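Periplasmic binding protein (Veillonella parvula, PDB 4LJS) probably captures an iron-chelate or similar metal-bearing ligand between its two lobes and delivers it to a membrane transporter. Local coordinates at residues A98-E101 against S102-M106; V136-A139 against E140-G144. All coordinates share one frame; numbering follows the deposited sequence.

Contact 1: residues A98-E101 against S102-M106; sequences ANLE and SVLMM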
loop_
_atom_site.group_PDB
_atom_site.type_symbol
_atom_site.label_atom_id
_atom_site.label_comp_id
_atom_site.label_asym_id
_atom_site.label_seq_id
_atom_site.Cartn_x
_atom_site.Cartn_y
_atom_site.Cartn_z
ATOM N N ALA A 98 -16.703 -1.490 12.022
ATOM C CA ALA A 98 -16.660 -0.688 10.804
ATOM C C ALA A 98 -18.066 -0.478 10.271
ATOM O O ALA A 98 -18.420 -0.962 9.200
ATOM C CB ALA A 98 -15.751 -1.339 9.731
ATOM N N ASN A 99 -18.874 0.231 11.046
ATOM C CA ASN A 99 -20.217 0.594 10.628
ATOM C C ASN A 99 -20.489 1.976 11.184
ATOM O O ASN A 99 -19.801 2.427 12.108
ATOM C CB ASN A 99 -21.251 -0.404 11.139
ATOM C CG ASN A 99 -21.247 -0.511 12.642
ATOM O OD1 ASN A 99 -21.776 0.356 13.332
ATOM N ND2 ASN A 99 -20.629 -1.566 13.163
ATOM N N LEU A 100 -21.487 2.650 10.625
ATOM C CA LEU A 100 -21.706 4.048 10.943
ATOM C C LEU A 100 -22.026 4.256 12.427
ATOM O O LEU A 100 -21.536 5.201 13.053
ATOM C CB LEU A 100 -22.790 4.643 10.035
ATOM C CG LEU A 100 -23.181 6.108 10.281
ATOM C CD1 LEU A 100 -21.988 7.062 10.111
ATOM C CD2 LEU A 100 -24.340 6.516 9.377
ATOM N N GLU A 101 -22.826 3.361 12.992
ATOM C CA GLU A 101 -23.276 3.527 14.368
ATOM C C GLU A 101 -22.106 3.456 15.363
ATOM O O GLU A 101 -22.010 4.283 16.269
ATOM C CB GLU A 101 -24.365 2.508 14.708
ATOM C CG GLU A 101 -25.519 3.104 15.459
ATOM C CD GLU A 101 -26.664 2.126 15.677
ATOM O OE1 GLU A 101 -27.555 2.043 14.796
ATOM O OE2 GLU A 101 -26.677 1.457 16.734
ATOM N N SER A 102 -21.209 2.492 15.178
ATOM C CA SER A 102 -20.022 2.370 16.041
ATOM C C SER A 102 -19.061 3.554 15.879
ATOM O O SER A 102 -18.523 4.068 16.858
ATOM C CB SER A 102 -19.258 1.069 15.755
ATOM O OG SER A 102 -20.114 -0.056 15.811
ATOM N N VAL A 103 -18.831 3.972 14.639
ATOM C CA VAL A 103 -17.929 5.095 14.384
ATOM C C VAL A 103 -18.472 6.432 14.919
ATOM O O VAL A 103 -17.704 7.257 15.412
ATOM C CB VAL A 103 -17.539 5.181 12.907
ATOM C CG1 VAL A 103 -16.726 6.441 12.633
ATOM C CG2 VAL A 103 -16.728 3.946 12.521
ATOM N N LEU A 104 -19.789 6.630 14.850
ATOM C CA LEU A 104 -20.412 7.787 15.484
ATOM C C LEU A 104 -20.096 7.830 16.988
ATOM O O LEU A 104 -19.744 8.879 17.520
ATOM C CB LEU A 104 -21.931 7.797 15.247
ATOM C CG LEU A 104 -22.388 8.278 13.856
ATOM C CD1 LEU A 104 -23.867 7.974 13.607
ATOM C CD2 LEU A 104 -22.111 9.765 13.673
HETATM N N MSE A 105 -20.218 6.682 17.648
HETATM C CA MSE A 105 -19.957 6.565 19.084
HETATM C C MSE A 105 -18.524 6.956 19.441
HETATM O O MSE A 105 -18.268 7.496 20.518
HETATM C CB MSE A 105 -20.259 5.138 19.571
HETATM C CG MSE A 105 -19.789 4.817 20.995
HETATM SE SE MSE A 105 -17.948 4.138 21.125
HETATM C CE MSE A 105 -18.148 2.523 20.036
HETATM N N MSE A 106 -17.598 6.682 18.526
HETATM C CA MSE A 106 -16.183 6.952 18.744
HETATM C C MSE A 106 -15.849 8.434 18.647
HETATM O O MSE A 106 -14.816 8.869 19.156
HETATM C CB MSE A 106 -15.349 6.202 17.707
HETATM C CG MSE A 106 -15.355 4.711 17.875
HETATM SE SE MSE A 106 -14.438 3.847 16.397
HETATM C CE MSE A 106 -15.119 2.043 16.720
#
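Asn99 and Ser102 meet through one oxygen that takes two donors. Ser102 N gives a nearly straight hydrogen bond to Asn99 OD1 at 2.9 Å, with an N-H...O angle of 167°, and Ser102 OG reaches the same OD1 at 3.0 Å. Both donors come from the same face of the amide, tilted from its plane, and together they limit its freedom to turn. The chi1 of 59° sets Asn99 CG between its own backbone N and carbonyl carbon, which folds the short side chain back over the first turn, where the N-H groups have no carbonyl of an earlier turn to meet. Ser102 suits its place because OG, anti to its own carbonyl carbon, leans back toward the start of the helix.

The main chain takes over from there. Leu104 N bonds to Leu100 O at 2.9 Å, and the same i to i+4 pattern joins Val103 N to Asn99 O and the N of selenomethionine Met105 to Glu101 O. Val103 CG2 lies beside Asn99 O at 3.5 Å, its branched side chain turned to the protein interior, where Val48 and Trp129 cover it.

One turn apart, Leu100 and Leu104 pack obliquely, Leu100 CG to Leu104 CD1 at 3.9 Å. Their branched ends form a greasy patch that Trp129 of helix 126-130 also touches, whereas Glu101 carries its carboxylate on the exposed side. The buried selenomethionine Met106 rests on Val48 and Ala69 of two adjacent strands.

Asparagine at the N-cap, accepting from the N-H three residues on, is the classic start of an alpha-helix, here the amphipathic helix 100-106 that leads into strand 110-113 of the parallel sheet.

Contact 2: residues V136-A139 against E140-G144; sequences VYIA and ESSLG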
loop_
_atom_site.group_PDB
_atom_site.type_symbol
_atom_site.label_atom_id
_atom_site.label_comp_id
_atom_site.label_asym_id
_atom_site.label_seq_id
_atom_site.Cartn_x
_atom_site.Cartn_y
_atom_site.Cartn_z
ATOM N N VAL A 136 -12.273 14.290 6.620
ATOM C CA VAL A 136 -12.122 13.008 5.931
ATOM C C VAL A 136 -10.952 13.109 4.949
ATOM O O VAL A 136 -10.825 14.098 4.228
ATOM C CB VAL A 136 -13.407 12.633 5.164
ATOM C CG1 VAL A 136 -13.189 11.398 4.281
ATOM C CG2 VAL A 136 -14.565 12.415 6.139
ATOM N N TYR A 137 -10.080 12.108 4.956
ATOM C CA TYR A 137 -9.024 12.023 3.961
ATOM C C TYR A 137 -9.110 10.685 3.242
ATOM O O TYR A 137 -9.197 9.635 3.876
ATOM C CB TYR A 137 -7.633 12.214 4.576
ATOM C CG TYR A 137 -6.545 12.168 3.531
ATOM C CD1 TYR A 137 -6.322 13.254 2.692
ATOM C CD2 TYR A 137 -5.758 11.032 3.360
ATOM C CE1 TYR A 137 -5.338 13.223 1.718
ATOM C CE2 TYR A 137 -4.761 10.991 2.378
ATOM C CZ TYR A 137 -4.560 12.090 1.562
ATOM O OH TYR A 137 -3.584 12.068 0.583
ATOM N N ILE A 138 -9.084 10.743 1.914
ATOM C CA ILE A 138 -9.282 9.572 1.068
ATOM C C ILE A 138 -8.023 9.271 0.242
ATOM O O ILE A 138 -7.457 10.170 -0.381
ATOM C CB ILE A 138 -10.498 9.806 0.142
ATOM C CG1 ILE A 138 -11.774 9.878 0.987
ATOM C CG2 ILE A 138 -10.608 8.715 -0.922
ATOM C CD1 ILE A 138 -12.996 10.360 0.229
ATOM N N ALA A 139 -7.576 8.016 0.251
ATOM C CA ALA A 139 -6.419 7.618 -0.559
ATOM C C ALA A 139 -6.708 7.785 -2.049
ATOM O O ALA A 139 -7.627 7.161 -2.583
ATOM C CB ALA A 139 -6.035 6.186 -0.271
ATOM N N GLU A 140 -5.919 8.614 -2.723
ATOM C CA GLU A 140 -6.098 8.811 -4.159
ATOM C C GLU A 140 -5.946 7.510 -4.963
ATOM O O GLU A 140 -6.611 7.321 -5.978
ATOM C CB GLU A 140 -5.139 9.879 -4.692
ATOM C CG GLU A 140 -5.374 10.204 -6.151
ATOM C CD GLU A 140 -4.308 11.111 -6.736
ATOM O OE1 GLU A 140 -3.337 11.439 -6.017
ATOM O OE2 GLU A 140 -4.448 11.489 -7.921
ATOM N N SER A 141 -5.086 6.607 -4.508
ATOM C CA SER A 141 -4.873 5.357 -5.240
ATOM C C SER A 141 -6.019 4.355 -5.080
ATOM O O SER A 141 -5.986 3.269 -5.670
ATOM C CB SER A 141 -3.561 4.707 -4.822
ATOM O OG SER A 141 -3.631 4.258 -3.483
ATOM N N SER A 142 -7.031 4.712 -4.288
ATOM C CA SER A 142 -8.214 3.870 -4.145
ATOM C C SER A 142 -9.389 4.298 -5.046
ATOM O O SER A 142 -10.476 3.724 -4.963
ATOM C CB SER A 142 -8.671 3.850 -2.687
ATOM O OG SER A 142 -9.270 5.085 -2.330
ATOM N N LEU A 143 -9.174 5.291 -5.907
ATOM C CA LEU A 143 -10.281 5.890 -6.666
ATOM C C LEU A 143 -10.765 5.048 -7.846
ATOM O O LEU A 143 -11.821 5.323 -8.418
ATOM C CB LEU A 143 -9.918 7.299 -7.156
ATOM C CG LEU A 143 -9.660 8.354 -6.078
ATOM C CD1 LEU A 143 -9.174 9.651 -6.717
ATOM C CD2 LEU A 143 -10.904 8.590 -5.245
ATOM N N GLY A 144 -9.993 4.036 -8.224
ATOM C CA GLY A 144 -10.408 3.154 -9.301
ATOM C C GLY A 144 -9.291 2.796 -10.257
ATOM O O GLY A 144 -8.309 3.532 -10.385
HETATM O O HOH W 1 -4.087 10.400 -1.462
#
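Ala139 and Ser142 meet in a tight turn, where strand 135-138 gives way to the single 3-10 turn of 140-142 and Ser142 N bonds back to Ala139 O at 3.0 Å. This is a type I beta turn in an alpha/beta lobe, at the C-terminal end of the outermost strand of a parallel sheet, where such proteins commonly place ligand-binding loops.

Ala139 O is gripped twice by the same residue. Ser142 N approaches from above the carbonyl plane, 57° out of it, while Ser142 OG lies in that plane, on a lone pair, only 2.7 Å from the oxygen. The hydroxyl gets there through a chi1 of 73°, which tucks OG between its own backbone N and carbonyl carbon and bends it back over the turn. Outside the turn, OG is also hydrogen-bonded to Lys115 N, so it ties this turn to the loop just after the adjacent strand 110-113. With an alanine here, Ala139 O would probably keep the backbone N-H as its one donor from the turn, and Lys115 N would lose this acceptor.

Small Ala139 fits the buried bend, its methyl group meeting Trp114 and Tyr157. Ile138 CG2 lies loosely against the turn, 4.3 Å from Leu143 CD2, an apolar approach beside the polar grip on Ala139 O. Ser141 OG turns elsewhere, to Ser294 and Glu154. A glycerol, probably from the crystallisation liquor, bonds to Ser142 O, consistent with a pocket beside this loop.

Back along the strand, one water joins strand to turn: it donates to Tyr137 OH at 2.7 Å and accepts from Glu140 N at 2.9 Å.

Contact 1 comes first along the chain and contact 2 follows, their centres 20 Å apart and their nearest atoms about 9 Å apart without touching. Both belong to the lobe built on the parallel sheet of strands 67-71, 47-50, 110-113 and 135-138. Helix 100-106 leads into strand 110-113, which pairs with strand 135-138, the edge strand from which contact 2 departs. Helix 126-130 bridges them, its Trp129 touching Leu100, Val103 and Leu104 as well as Val136. Contact 1 lies at the surface, 25 Å from the chain centre, whereas contact 2 is buried 12 Å from it, nearer a probable ligand pocket between the lobes.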